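Imelysin (Bacteroides ovatus ATCC 8483, PDB 3OYV) probably takes part in bacterial iron uptake as an imelysin-like, metal-binding outer-membrane protein, and may have peptidase activity. Local coordinates at residues Trp116-Ser121 with Asp273-Ala278; Ala287-Pro292 with Gly297-Met302; Asn310-Ile315 with Glu348-Lys353; Ser322-Ser327 with Glu332-Ser337. One frame throughout, in Å; residues are numbered along the deposited sequence.

Overall arrangement
The four contacts belong to a largely helical single chain and follow one another in sequence, except that contact 4 falls within the stretch bounded by contact 3. Contacts 1 and 3 have centres about 15 Å apart and touch: Glu348, on helix 343-351, meets both Ser118 and Trp275. Contact 2, about 19 Å from contact 1 between centres, covers the link between helices 265-283 and 298-303. Contact 4 lies on the surface, about 17 Å from contact 3 between centres. Contacts 1 and 3 thus pack the loop 116-121 and helices 265-283, 309-316 and 343-351 together in one buried region, while contact 4 fastens the outer connection from helix 319-323 to helix 343-351.

Contact 1. Residues Trp116-Ser121 with Asp273-Ala278; sequences WYSWHS and DAWITA
The His120 ring receives Ile276 CD1 over one face, and Trp275 approaches from the same side of that plane, displaced past CD2. The methyl group makes a CH-pi contact, with Ile276 CD1 3.9 Å from the ring centroid of His120, and its nearest ring atom is His120 ND1 at 3.6 Å. With Trp275 the pair is an offset edge-to-face one: the rim of the six-membered ring is turned toward the imidazole, the planes stand at 74°, and Trp275 CZ3 lies 3.9 Å from His120 CD2. The same CZ3 corner of Trp275 is 3.5 Å from Ser118 OG, which comes to the indole obliquely.

With CG anti to the backbone N (chi1 174°), His120 extends its ring from the loop toward helix 265-283, whose Trp275 and Ile276 reach back with the ends of their side chains. No hydrogen bond joins the two segments; each polar end is held by another part of the chain. His120 NE2 bonds to Glu283 on the same helix as Trp275, Ser118 OG to Glu348, and Trp275 NE1 to the carbonyl of Phe344. With an alanine in place of His120, Glu283 would probably lose a hydrogen-bond partner, and the Ile276 methyl and the Trp275 rim the ring they pack on.

The loop before helix 121-137 is therefore fastened to helix 265-283 mostly by van der Waals and aromatic packing, while the buried NE2, OG and NE1 at the ends of these side chains are satisfied by Glu283, Glu348 and Phe344.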
loop_
_atom_site.group_PDB
_atom_site.type_symbol
_atom_site.label_atom_id
_atom_site.label_comp_id
_atom_site.label_asym_id
_atom_site.label_seq_id
_atom_site.Cartn_x
_atom_site.Cartn_y
_atom_site.Cartn_z
ATOM N N TRP A 116 -6.161 3.027 11.177
ATOM C CA TRP A 116 -6.674 2.814 12.516
ATOM C C TRP A 116 -8.118 2.343 12.551
ATOM O O TRP A 116 -8.522 1.705 13.505
ATOM C CB TRP A 116 -6.516 4.060 13.379
ATOM C CG TRP A 116 -7.586 5.151 13.254
ATOM C CD1 TRP A 116 -7.537 6.260 12.463
ATOM C CD2 TRP A 116 -8.841 5.223 13.948
ATOM N NE1 TRP A 116 -8.665 7.028 12.629
ATOM C CE2 TRP A 116 -9.466 6.425 13.552
ATOM C CE3 TRP A 116 -9.470 4.414 14.892
ATOM C CZ2 TRP A 116 -10.729 6.806 14.031
ATOM C CZ3 TRP A 116 -10.707 4.809 15.398
ATOM C CH2 TRP A 116 -11.310 5.997 14.969
ATOM N N TYR A 117 -8.918 2.658 11.517
ATOM C CA TYR A 117 -10.321 2.348 11.608
ATOM C C TYR A 117 -10.504 0.859 11.832
ATOM O O TYR A 117 -11.429 0.433 12.518
ATOM C CB TYR A 117 -11.095 2.713 10.358
ATOM C CG TYR A 117 -11.022 4.116 9.840
ATOM C CD1 TYR A 117 -11.078 5.222 10.680
ATOM C CD2 TYR A 117 -10.908 4.355 8.494
ATOM C CE1 TYR A 117 -11.049 6.497 10.162
ATOM C CE2 TYR A 117 -10.911 5.628 7.961
ATOM C CZ TYR A 117 -10.961 6.706 8.807
ATOM O OH TYR A 117 -10.931 7.969 8.250
ATOM N N SER A 118 -9.614 0.065 11.224
ATOM C CA SER A 118 -9.659 -1.390 11.291
ATOM C C SER A 118 -8.632 -1.966 12.282
ATOM O O SER A 118 -8.402 -3.174 12.325
ATOM C CB SER A 118 -9.421 -1.960 9.886
ATOM O OG SER A 118 -8.233 -1.469 9.362
ATOM N N TRP A 119 -7.975 -1.088 13.044
ATOM C CA TRP A 119 -6.859 -1.460 13.953
ATOM C C TRP A 119 -5.787 -2.258 13.207
ATOM O O TRP A 119 -5.208 -3.228 13.711
ATOM C CB TRP A 119 -7.368 -2.230 15.171
ATOM C CG TRP A 119 -8.031 -1.416 16.227
ATOM C CD1 TRP A 119 -8.509 -0.159 16.117
ATOM C CD2 TRP A 119 -8.291 -1.829 17.564
ATOM N NE1 TRP A 119 -9.055 0.249 17.296
ATOM C CE2 TRP A 119 -8.922 -0.756 18.210
ATOM C CE3 TRP A 119 -8.016 -2.999 18.293
ATOM C CZ2 TRP A 119 -9.327 -0.823 19.565
ATOM C CZ3 TRP A 119 -8.393 -3.054 19.654
ATOM C CH2 TRP A 119 -9.038 -1.968 20.266
ATOM N N HIS A 120 -5.554 -1.853 11.977
ATOM C CA HIS A 120 -4.705 -2.583 11.034
ATOM C C HIS A 120 -3.345 -1.913 10.797
ATOM O O HIS A 120 -2.546 -2.379 9.986
ATOM C CB HIS A 120 -5.550 -2.737 9.744
ATOM C CG HIS A 120 -4.830 -3.323 8.581
ATOM N ND1 HIS A 120 -4.434 -4.643 8.544
ATOM C CD2 HIS A 120 -4.487 -2.785 7.395
ATOM C CE1 HIS A 120 -3.824 -4.873 7.391
ATOM N NE2 HIS A 120 -3.868 -3.764 6.665
ATOM N N SER A 121 -3.062 -0.796 11.464
ATOM C CA SER A 121 -1.835 -0.032 11.163
ATOM C C SER A 121 -0.566 -0.876 11.307
ATOM O O SER A 121 0.294 -0.821 10.450
ATOM C CB SER A 121 -1.719 1.259 12.015
ATOM O OG SER A 121 -1.588 1.006 13.383
ATOM N N ASP A 273 -13.430 -8.773 5.594
ATOM C CA ASP A 273 -12.460 -9.810 5.223
ATOM C C ASP A 273 -11.861 -9.534 3.840
ATOM O O ASP A 273 -10.672 -9.675 3.647
ATOM C CB ASP A 273 -13.120 -11.213 5.171
ATOM C CG ASP A 273 -13.600 -11.742 6.522
ATOM O OD1 ASP A 273 -13.143 -11.271 7.561
ATOM O OD2 ASP A 273 -14.432 -12.686 6.517
ATOM N N ALA A 274 -12.724 -9.180 2.892
ATOM C CA ALA A 274 -12.275 -8.879 1.561
ATOM C C ALA A 274 -11.372 -7.654 1.505
ATOM O O ALA A 274 -10.444 -7.613 0.687
ATOM C CB ALA A 274 -13.477 -8.732 0.595
ATOM N N TRP A 275 -11.634 -6.679 2.369
ATOM C CA TRP A 275 -10.793 -5.473 2.438
ATOM C C TRP A 275 -9.380 -5.846 2.901
ATOM O O TRP A 275 -8.394 -5.459 2.266
ATOM C CB TRP A 275 -11.463 -4.418 3.338
ATOM C CG TRP A 275 -10.740 -3.105 3.342
ATOM C CD1 TRP A 275 -10.916 -2.084 2.461
ATOM C CD2 TRP A 275 -9.670 -2.686 4.228
ATOM N NE1 TRP A 275 -10.066 -1.038 2.767
ATOM C CE2 TRP A 275 -9.283 -1.398 3.834
ATOM C CE3 TRP A 275 -9.073 -3.247 5.366
ATOM C CZ2 TRP A 275 -8.304 -0.671 4.512
ATOM C CZ3 TRP A 275 -8.075 -2.537 5.996
ATOM C CH2 TRP A 275 -7.713 -1.273 5.589
ATOM N N ILE A 276 -9.271 -6.612 3.987
ATOM C CA ILE A 276 -7.949 -7.037 4.446
ATOM C C ILE A 276 -7.226 -7.820 3.351
ATOM O O ILE A 276 -6.025 -7.640 3.121
ATOM C CB ILE A 276 -8.060 -7.882 5.689
ATOM C CG1 ILE A 276 -8.584 -7.026 6.855
ATOM C CG2 ILE A 276 -6.707 -8.520 6.042
ATOM C CD1 ILE A 276 -7.582 -6.017 7.471
ATOM N N THR A 277 -7.951 -8.720 2.713
ATOM C CA THR A 277 -7.372 -9.587 1.675
ATOM C C THR A 277 -6.808 -8.743 0.545
ATOM O O THR A 277 -5.687 -8.992 0.063
ATOM C CB THR A 277 -8.418 -10.604 1.189
ATOM O OG1 THR A 277 -8.743 -11.448 2.296
ATOM C CG2 THR A 277 -7.927 -11.408 -0.020
ATOM N N ALA A 278 -7.573 -7.752 0.098
ATOM C CA ALA A 278 -7.149 -6.875 -0.998
ATOM C C ALA A 278 -5.998 -5.936 -0.557
ATOM O O ALA A 278 -5.124 -5.608 -1.340
ATOM C CB ALA A 278 -8.351 -6.062 -1.574
#

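Contact 2. Residues Ala287-Pro292 with Gly297-Met302; sequences AFLFGP and GLDPNM
Leu298, which opens helix 298-303 directly after its N-cap residue Gly297, packs against the carbonyl of Pro292. Leu298 CD2 lies 3.7 Å from Pro292 O, and CB of the same leucine is 3.9 Å from that oxygen, so the carbonyl sits against the apolar side of the leucine without a bond. Gly297 itself has positive phi (65°), a value that favours glycine, and its O accepts Asn301 N at 2.9 Å as the first helical turn begins. Leu298 also touches Asp38 of helix 21-47, while Pro292 packs on Leu42 and Trp46 of that helix; both partners thus rest on a common support.

Asp299 follows: its CG, anti to the backbone N (chi1 179°), carries the carboxylate out toward Leu289, OD2 standing 4.1 Å from Leu289 CD2 and the two side chains roughly perpendicular. This is loose van der Waals contact; the other carboxylate oxygen, OD1, bonds to a glycerol that is probably a crystallisation additive. Leu289 is presented by an inverse gamma turn of which it is the centre, closed by a weak bond from Phe290 N to Phe288 O. Farther on, Asn301 O accepts a hydrogen bond from Arg342 NE, and selenomethionine Met302 touches Asp38.

The arrangement is that of a fourteen-residue connection between consecutive helices, 265-283 and 298-303, in a helical fold: an inverse gamma turn at Leu289 on one arm and a glycine N-cap starting the next helix on the other.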
loop_
_atom_site.group_PDB
_atom_site.type_symbol
_atom_site.label_atom_id
_atom_site.label_comp_id
_atom_site.label_asym_id
_atom_site.label_seq_id
_atom_site.Cartn_x
_atom_site.Cartn_y
_atom_site.Cartn_z
ATOM N N ALA A 287 6.957 -0.746 -1.689
ATOM C CA ALA A 287 8.373 -0.538 -2.018
ATOM C C ALA A 287 8.615 -0.260 -3.498
ATOM O O ALA A 287 9.739 0.041 -3.879
ATOM C CB ALA A 287 9.247 -1.716 -1.536
ATOM N N PHE A 288 7.573 -0.356 -4.340
ATOM C CA PHE A 288 7.690 -0.060 -5.752
ATOM C C PHE A 288 6.634 0.938 -6.201
ATOM O O PHE A 288 5.913 0.710 -7.182
ATOM C CB PHE A 288 7.781 -1.299 -6.671
ATOM C CG PHE A 288 6.914 -2.475 -6.301
ATOM C CD1 PHE A 288 7.351 -3.411 -5.392
ATOM C CD2 PHE A 288 5.742 -2.740 -6.994
ATOM C CE1 PHE A 288 6.623 -4.566 -5.119
ATOM C CE2 PHE A 288 5.000 -3.867 -6.745
ATOM C CZ PHE A 288 5.431 -4.807 -5.810
ATOM N N LEU A 289 6.570 2.074 -5.501
ATOM C CA LEU A 289 5.692 3.181 -5.897
ATOM C C LEU A 289 6.383 4.040 -6.958
ATOM O O LEU A 289 6.756 5.201 -6.723
ATOM C CB LEU A 289 5.265 3.995 -4.678
ATOM C CG LEU A 289 4.384 3.285 -3.643
ATOM C CD1 LEU A 289 4.286 4.062 -2.315
ATOM C CD2 LEU A 289 2.975 3.015 -4.212
ATOM N N PHE A 290 6.594 3.437 -8.126
ATOM C CA PHE A 290 7.145 4.109 -9.279
ATOM C C PHE A 290 6.486 3.592 -10.534
ATOM O O PHE A 290 5.769 2.601 -10.505
ATOM C CB PHE A 290 8.683 3.953 -9.371
ATOM C CG PHE A 290 9.155 2.575 -9.750
ATOM C CD1 PHE A 290 9.422 1.621 -8.769
ATOM C CD2 PHE A 290 9.386 2.258 -11.062
ATOM C CE1 PHE A 290 9.902 0.367 -9.144
ATOM C CE2 PHE A 290 9.835 1.011 -11.441
ATOM C CZ PHE A 290 10.110 0.078 -10.485
ATOM N N GLY A 291 6.704 4.282 -11.648
ATOM C CA GLY A 291 6.067 3.906 -12.889
ATOM C C GLY A 291 4.581 4.189 -12.807
ATOM O O GLY A 291 4.171 5.177 -12.187
ATOM N N PRO A 292 3.764 3.332 -13.423
ATOM C CA PRO A 292 2.318 3.589 -13.492
ATOM C C PRO A 292 1.637 4.046 -12.223
ATOM O O PRO A 292 0.859 5.007 -12.250
ATOM C CB PRO A 292 1.771 2.260 -14.001
ATOM C CG PRO A 292 2.847 1.761 -14.914
ATOM C CD PRO A 292 4.152 2.166 -14.239
ATOM N N GLY A 297 -1.786 10.594 -10.810
ATOM C CA GLY A 297 -2.468 10.551 -9.513
ATOM C C GLY A 297 -3.045 9.190 -9.130
ATOM O O GLY A 297 -3.898 9.102 -8.251
ATOM N N LEU A 298 -2.531 8.118 -9.720
ATOM C CA LEU A 298 -3.077 6.792 -9.435
ATOM C C LEU A 298 -2.976 6.406 -7.956
ATOM O O LEU A 298 -3.953 5.908 -7.382
ATOM C CB LEU A 298 -2.441 5.780 -10.379
ATOM C CG LEU A 298 -3.098 4.399 -10.432
ATOM C CD1 LEU A 298 -4.648 4.450 -10.514
ATOM C CD2 LEU A 298 -2.503 3.549 -11.549
ATOM N N ASP A 299 -1.806 6.611 -7.354
ATOM C CA ASP A 299 -1.612 6.252 -5.947
ATOM C C ASP A 299 -2.604 7.024 -5.055
ATOM O O ASP A 299 -3.355 6.410 -4.302
ATOM C CB ASP A 299 -0.149 6.497 -5.564
ATOM C CG ASP A 299 0.173 6.190 -4.133
ATOM O OD1 ASP A 299 -0.494 5.436 -3.425
ATOM O OD2 ASP A 299 1.250 6.643 -3.694
ATOM N N PRO A 300 -2.669 8.358 -5.171
ATOM C CA PRO A 300 -3.658 9.036 -4.341
ATOM C C PRO A 300 -5.130 8.732 -4.687
ATOM O O PRO A 300 -6.013 8.894 -3.829
ATOM C CB PRO A 300 -3.315 10.535 -4.509
ATOM C CG PRO A 300 -2.474 10.620 -5.690
ATOM C CD PRO A 300 -1.725 9.312 -5.786
ATOM N N ASN A 301 -5.372 8.268 -5.900
ATOM C CA ASN A 301 -6.725 7.792 -6.246
ATOM C C ASN A 301 -7.077 6.457 -5.598
ATOM O O ASN A 301 -8.253 6.151 -5.433
ATOM C CB ASN A 301 -6.871 7.704 -7.765
ATOM C CG ASN A 301 -7.316 8.993 -8.378
ATOM O OD1 ASN A 301 -7.623 9.938 -7.680
ATOM N ND2 ASN A 301 -7.365 9.037 -9.716
HETATM N N MSE A 302 -6.059 5.694 -5.247
HETATM C CA MSE A 302 -6.250 4.378 -4.636
HETATM C C MSE A 302 -6.097 4.351 -3.121
HETATM O O MSE A 302 -6.615 3.445 -2.459
HETATM C CB MSE A 302 -5.283 3.407 -5.266
HETATM C CG MSE A 302 -5.605 3.209 -6.734
HETATM SE SE MSE A 302 -4.445 1.864 -7.579
HETATM C CE MSE A 302 -5.066 0.265 -6.784
#

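Contact 3. Residues Asn310-Ile315 with Glu348-Lys353; sequences NAIVQI and EFLLYK
Ile312 and Phe349 carry the apolar packing between helix 309-316 and helix 343-351. The gamma-branch methyl of Ile312 does the close touching: CG2 lies 3.7 Å from Phe349 CE1 and 3.9 Å from Phe349 CD1, the two side chains passing one another as they run opposite ways. The same CG2 of Ile312 is 4.2 Å from Leu350 CD2, so one methyl group meets two neighbouring residues of the facing helix. Val313 adds a looser touch, its CG2 4.2 Å from Phe349 CZ and its side chain set nearly square to the phenylalanine. Ile312 CD1 lies over one face of the Phe349 ring, at longer range than CG2; the ring reaches toward helix 309-316 because its CG is anti to the backbone N (chi1 178°).

The aromatic contact is an edge-to-face pair of Phe349 with Tyr117, joining this packing to the loop that precedes helix 121-137.

No hydrogen bond crosses the contact; the polar groups of the second segment find partners outside 310-315. Glu348 O accepts both Leu351 N, at 3.1 Å, and Tyr352 N, at 2.9 Å, as the helix gives way to the short strand 352-353. Phe349 O takes a bond from Arg358, Leu350 O one from Trp24, and Lys353 forms a salt bridge with Asp15. On the buried side, Glu348 OE1 bonds to His345 ND1; the two belong to the GxHxxE signature of imelysin-like proteins.

Van der Waals and hydrophobic packing joins the two segments; the helix carrying that signature thus presents hydrocarbon to helix 309-316 and turns its buried carboxylate toward polar partners.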
loop_
_atom_site.group_PDB
_atom_site.type_symbol
_atom_site.label_atom_id
_atom_site.label_comp_id
_atom_site.label_asym_id
_atom_site.label_seq_id
_atom_site.Cartn_x
_atom_site.Cartn_y
_atom_site.Cartn_z
ATOM N N ASN A 310 -15.412 14.579 7.084
ATOM C CA ASN A 310 -16.683 15.282 7.136
ATOM C C ASN A 310 -17.385 15.268 5.763
ATOM O O ASN A 310 -18.629 15.163 5.719
ATOM C CB ASN A 310 -16.531 16.698 7.669
ATOM C CG ASN A 310 -17.829 17.474 7.600
ATOM O OD1 ASN A 310 -17.993 18.327 6.751
ATOM N ND2 ASN A 310 -18.775 17.112 8.443
ATOM N N ALA A 311 -16.631 15.322 4.665
ATOM C CA ALA A 311 -17.216 15.196 3.333
ATOM C C ALA A 311 -17.852 13.832 3.104
ATOM O O ALA A 311 -18.902 13.737 2.446
ATOM C CB ALA A 311 -16.206 15.490 2.239
ATOM N N ILE A 312 -17.240 12.782 3.664
ATOM C CA ILE A 312 -17.856 11.445 3.565
ATOM C C ILE A 312 -19.183 11.411 4.307
ATOM O O ILE A 312 -20.162 10.888 3.793
ATOM C CB ILE A 312 -16.900 10.334 4.053
ATOM C CG1 ILE A 312 -15.619 10.300 3.209
ATOM C CG2 ILE A 312 -17.579 8.981 3.986
ATOM C CD1 ILE A 312 -14.457 9.482 3.835
ATOM N N VAL A 313 -19.223 11.955 5.516
ATOM C CA VAL A 313 -20.464 12.022 6.277
ATOM C C VAL A 313 -21.543 12.815 5.516
ATOM O O VAL A 313 -22.697 12.384 5.465
ATOM C CB VAL A 313 -20.210 12.588 7.689
ATOM C CG1 VAL A 313 -21.533 12.887 8.438
ATOM C CG2 VAL A 313 -19.318 11.619 8.495
ATOM N N GLN A 314 -21.165 13.929 4.890
ATOM C CA GLN A 314 -22.118 14.717 4.087
ATOM C C GLN A 314 -22.659 13.887 2.918
ATOM O O GLN A 314 -23.867 13.896 2.637
ATOM C CB GLN A 314 -21.472 16.005 3.581
ATOM C CG GLN A 314 -21.185 17.041 4.657
ATOM C CD GLN A 314 -20.435 18.251 4.125
ATOM O OE1 GLN A 314 -19.888 18.231 3.015
ATOM N NE2 GLN A 314 -20.394 19.312 4.923
ATOM N N ILE A 315 -21.786 13.144 2.249
ATOM C CA ILE A 315 -22.211 12.196 1.190
ATOM C C ILE A 315 -23.225 11.175 1.723
ATOM O O ILE A 315 -24.276 10.913 1.107
ATOM C CB ILE A 315 -20.963 11.498 0.567
ATOM C CG1 ILE A 315 -20.253 12.494 -0.361
ATOM C CG2 ILE A 315 -21.362 10.193 -0.171
ATOM C CD1 ILE A 315 -18.785 12.142 -0.696
ATOM N N GLU A 348 -12.530 1.578 3.902
ATOM C CA GLU A 348 -12.282 1.187 5.284
ATOM C C GLU A 348 -13.225 1.913 6.267
ATOM O O GLU A 348 -13.812 1.301 7.169
ATOM C CB GLU A 348 -10.802 1.473 5.639
ATOM C CG GLU A 348 -10.312 0.876 6.950
ATOM C CD GLU A 348 -8.990 1.499 7.402
ATOM O OE1 GLU A 348 -8.530 2.464 6.774
ATOM O OE2 GLU A 348 -8.468 1.031 8.432
ATOM N N PHE A 349 -13.345 3.229 6.076
ATOM C CA PHE A 349 -14.249 4.053 6.917
ATOM C C PHE A 349 -15.686 3.531 6.875
ATOM O O PHE A 349 -16.385 3.519 7.878
ATOM C CB PHE A 349 -14.186 5.486 6.385
ATOM C CG PHE A 349 -15.078 6.483 7.093
ATOM C CD1 PHE A 349 -16.411 6.602 6.779
ATOM C CD2 PHE A 349 -14.541 7.400 7.969
ATOM C CE1 PHE A 349 -17.195 7.536 7.425
ATOM C CE2 PHE A 349 -15.334 8.355 8.586
ATOM C CZ PHE A 349 -16.652 8.399 8.325
ATOM N N LEU A 350 -16.101 3.125 5.685
ATOM C CA LEU A 350 -17.461 2.646 5.414
ATOM C C LEU A 350 -17.735 1.247 5.931
ATOM O O LEU A 350 -18.899 0.877 6.107
ATOM C CB LEU A 350 -17.748 2.758 3.906
ATOM C CG LEU A 350 -17.799 4.182 3.307
ATOM C CD1 LEU A 350 -17.809 4.128 1.760
ATOM C CD2 LEU A 350 -18.977 5.011 3.882
ATOM N N LEU A 351 -16.667 0.481 6.206
ATOM C CA LEU A 351 -16.778 -0.903 6.627
ATOM C C LEU A 351 -16.497 -1.161 8.110
ATOM O O LEU A 351 -16.966 -2.156 8.653
ATOM C CB LEU A 351 -15.860 -1.802 5.784
ATOM C CG LEU A 351 -16.244 -1.969 4.326
ATOM C CD1 LEU A 351 -15.166 -2.787 3.603
ATOM C CD2 LEU A 351 -17.637 -2.629 4.201
ATOM N N TYR A 352 -15.674 -0.305 8.722
ATOM C CA TYR A 352 -15.170 -0.500 10.065
ATOM C C TYR A 352 -15.472 0.671 10.985
ATOM O O TYR A 352 -15.559 1.820 10.523
ATOM C CB TYR A 352 -13.660 -0.624 10.028
ATOM C CG TYR A 352 -13.087 -1.878 9.432
ATOM C CD1 TYR A 352 -12.829 -2.984 10.212
ATOM C CD2 TYR A 352 -12.714 -1.918 8.083
ATOM C CE1 TYR A 352 -12.218 -4.109 9.665
ATOM C CE2 TYR A 352 -12.141 -3.040 7.531
ATOM C CZ TYR A 352 -11.870 -4.124 8.330
ATOM O OH TYR A 352 -11.256 -5.207 7.752
ATOM N N LYS A 353 -15.566 0.364 12.272
ATOM C CA LYS A 353 -15.554 1.405 13.266
ATOM C C LYS A 353 -14.794 0.909 14.488
ATOM O O LYS A 353 -15.112 -0.143 15.046
ATOM C CB LYS A 353 -16.983 1.790 13.593
ATOM C CG LYS A 353 -17.042 2.958 14.582
ATOM C CD LYS A 353 -18.433 3.425 14.837
ATOM C CE LYS A 353 -18.441 4.699 15.645
ATOM N NZ LYS A 353 -19.832 5.049 16.058
#

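Contact 4. Residues Ser322-Ser327 with Glu332-Ser337; sequences SDLEWS and EAAVES
Beyond Asp323 the chain comes closest to the 332-337 arm at Trp326 and Ala334, whose CA atoms are 7.4 Å apart, with no hydrogen bond across this surface loop between helices 319-323 and 343-351. The first arm is extended through Trp326, and the second stays extended until Ala334. Trp326 CG lies anti to the carbonyl carbon (chi1 -60°), which brings the far rim of the indole to the 332-337 arm: CZ3 is 3.5 Å from Glu332 O, at the ring edge near its plane. Ala334 meets that rim obliquely, its N 3.4 Å from Trp326 CZ3. Leu324 CD2 covers one indole face, 3.6 Å above the plane and toward the rim. The indole is also tied to helix 21-47, through a hydrogen bond from NE1 to Asn26 OD1 and a cation-pi contact with Arg29. With a serine in place of Trp326, Asn26 would probably be left without its indole donor and Arg29 without its aromatic partner, and a gap would open between the arms. The Ala334 methyl joins both side chains of the first arm: its CB stands 3.7 Å from Trp326 CZ3 and 3.9 Å from Leu324 CD2.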
loop_
_atom_site.group_PDB
_atom_site.type_symbol
_atom_site.label_atom_id
_atom_site.label_comp_id
_atom_site.label_asym_id
_atom_site.label_seq_id
_atom_site.Cartn_x
_atom_site.Cartn_y
_atom_site.Cartn_z
ATOM N N SER A 322 -28.566 8.959 -1.934
ATOM C CA SER A 322 -29.670 8.059 -1.520
ATOM C C SER A 322 -30.541 7.659 -2.692
ATOM O O SER A 322 -31.036 6.540 -2.771
ATOM C CB SER A 322 -30.552 8.727 -0.449
ATOM O OG SER A 322 -31.450 7.803 0.129
ATOM N N ASP A 323 -30.772 8.612 -3.584
ATOM C CA ASP A 323 -31.714 8.499 -4.702
ATOM C C ASP A 323 -31.085 7.976 -5.997
ATOM O O ASP A 323 -31.779 7.675 -6.959
ATOM C CB ASP A 323 -32.307 9.895 -4.996
ATOM C CG ASP A 323 -33.267 10.386 -3.938
ATOM O OD1 ASP A 323 -33.808 9.575 -3.118
ATOM O OD2 ASP A 323 -33.502 11.630 -3.959
ATOM N N LEU A 324 -29.756 7.830 -6.028
ATOM C CA LEU A 324 -29.058 7.400 -7.229
ATOM C C LEU A 324 -29.515 6.018 -7.699
ATOM O O LEU A 324 -29.665 5.099 -6.880
ATOM C CB LEU A 324 -27.539 7.367 -6.975
ATOM C CG LEU A 324 -26.656 6.852 -8.089
ATOM C CD1 LEU A 324 -26.631 7.790 -9.292
ATOM C CD2 LEU A 324 -25.229 6.617 -7.543
ATOM N N GLU A 325 -29.678 5.899 -9.015
ATOM C CA GLU A 325 -29.933 4.626 -9.689
ATOM C C GLU A 325 -28.749 4.334 -10.616
ATOM O O GLU A 325 -28.106 5.265 -11.113
ATOM C CB GLU A 325 -31.247 4.689 -10.476
ATOM C CG GLU A 325 -32.470 4.922 -9.608
ATOM C CD GLU A 325 -33.753 5.245 -10.392
ATOM O OE1 GLU A 325 -33.872 4.830 -11.565
ATOM O OE2 GLU A 325 -34.646 5.915 -9.819
ATOM N N TRP A 326 -28.377 3.057 -10.752
ATOM C CA TRP A 326 -27.254 2.686 -11.641
ATOM C C TRP A 326 -27.651 2.211 -13.058
ATOM O O TRP A 326 -28.727 1.632 -13.239
ATOM C CB TRP A 326 -26.402 1.622 -10.943
ATOM C CG TRP A 326 -25.836 2.109 -9.652
ATOM C CD1 TRP A 326 -26.505 2.210 -8.478
ATOM C CD2 TRP A 326 -24.487 2.544 -9.391
ATOM N NE1 TRP A 326 -25.664 2.679 -7.483
ATOM C CE2 TRP A 326 -24.424 2.905 -8.025
ATOM C CE3 TRP A 326 -23.323 2.610 -10.152
ATOM C CZ2 TRP A 326 -23.254 3.361 -7.428
ATOM C CZ3 TRP A 326 -22.161 3.110 -9.562
ATOM C CH2 TRP A 326 -22.130 3.447 -8.222
ATOM N N SER A 327 -26.782 2.443 -14.052
ATOM C CA SER A 327 -26.952 1.864 -15.397
ATOM C C SER A 327 -26.943 0.350 -15.337
ATOM O O SER A 327 -26.171 -0.244 -14.571
ATOM C CB SER A 327 -25.853 2.334 -16.344
ATOM O OG SER A 327 -25.920 3.739 -16.508
ATOM N N GLU A 332 -18.923 0.206 -13.753
ATOM C CA GLU A 332 -18.166 1.452 -13.638
ATOM C C GLU A 332 -18.697 2.322 -12.497
ATOM O O GLU A 332 -19.859 2.243 -12.119
ATOM C CB GLU A 332 -18.201 2.226 -14.959
ATOM C CG GLU A 332 -17.567 1.442 -16.112
ATOM C CD GLU A 332 -17.227 2.304 -17.324
ATOM O OE1 GLU A 332 -17.736 3.437 -17.432
ATOM O OE2 GLU A 332 -16.443 1.835 -18.174
ATOM N N ALA A 333 -17.845 3.174 -11.952
ATOM C CA ALA A 333 -18.244 4.107 -10.930
ATOM C C ALA A 333 -19.249 5.110 -11.491
ATOM O O ALA A 333 -19.212 5.437 -12.669
ATOM C CB ALA A 333 -17.038 4.853 -10.402
ATOM N N ALA A 334 -20.126 5.600 -10.629
ATOM C CA ALA A 334 -21.044 6.704 -10.943
ATOM C C ALA A 334 -20.325 8.051 -11.002
ATOM O O ALA A 334 -20.678 8.913 -11.807
ATOM C CB ALA A 334 -22.175 6.775 -9.900
ATOM N N VAL A 335 -19.345 8.241 -10.117
ATOM C CA VAL A 335 -18.672 9.520 -9.951
ATOM C C VAL A 335 -17.175 9.290 -9.740
ATOM O O VAL A 335 -16.764 8.511 -8.865
ATOM C CB VAL A 335 -19.213 10.286 -8.731
ATOM C CG1 VAL A 335 -18.422 11.587 -8.507
ATOM C CG2 VAL A 335 -20.728 10.606 -8.879
ATOM N N GLU A 336 -16.371 10.023 -10.510
ATOM C CA GLU A 336 -14.924 10.041 -10.376
ATOM C C GLU A 336 -14.576 10.914 -9.161
ATOM O O GLU A 336 -14.183 12.085 -9.328
ATOM C CB GLU A 336 -14.284 10.539 -11.675
ATOM C CG GLU A 336 -12.825 10.270 -11.796
ATOM C CD GLU A 336 -12.500 8.783 -11.940
ATOM O OE1 GLU A 336 -13.229 8.060 -12.683
ATOM O OE2 GLU A 336 -11.483 8.359 -11.322
ATOM N N SER A 337 -14.696 10.345 -7.965
ATOM C CA SER A 337 -14.624 11.082 -6.752
ATOM C C SER A 337 -13.242 11.694 -6.496
ATOM O O SER A 337 -12.220 11.223 -7.007
ATOM C CB SER A 337 -14.968 10.148 -5.610
ATOM O OG SER A 337 -16.288 9.583 -5.718
#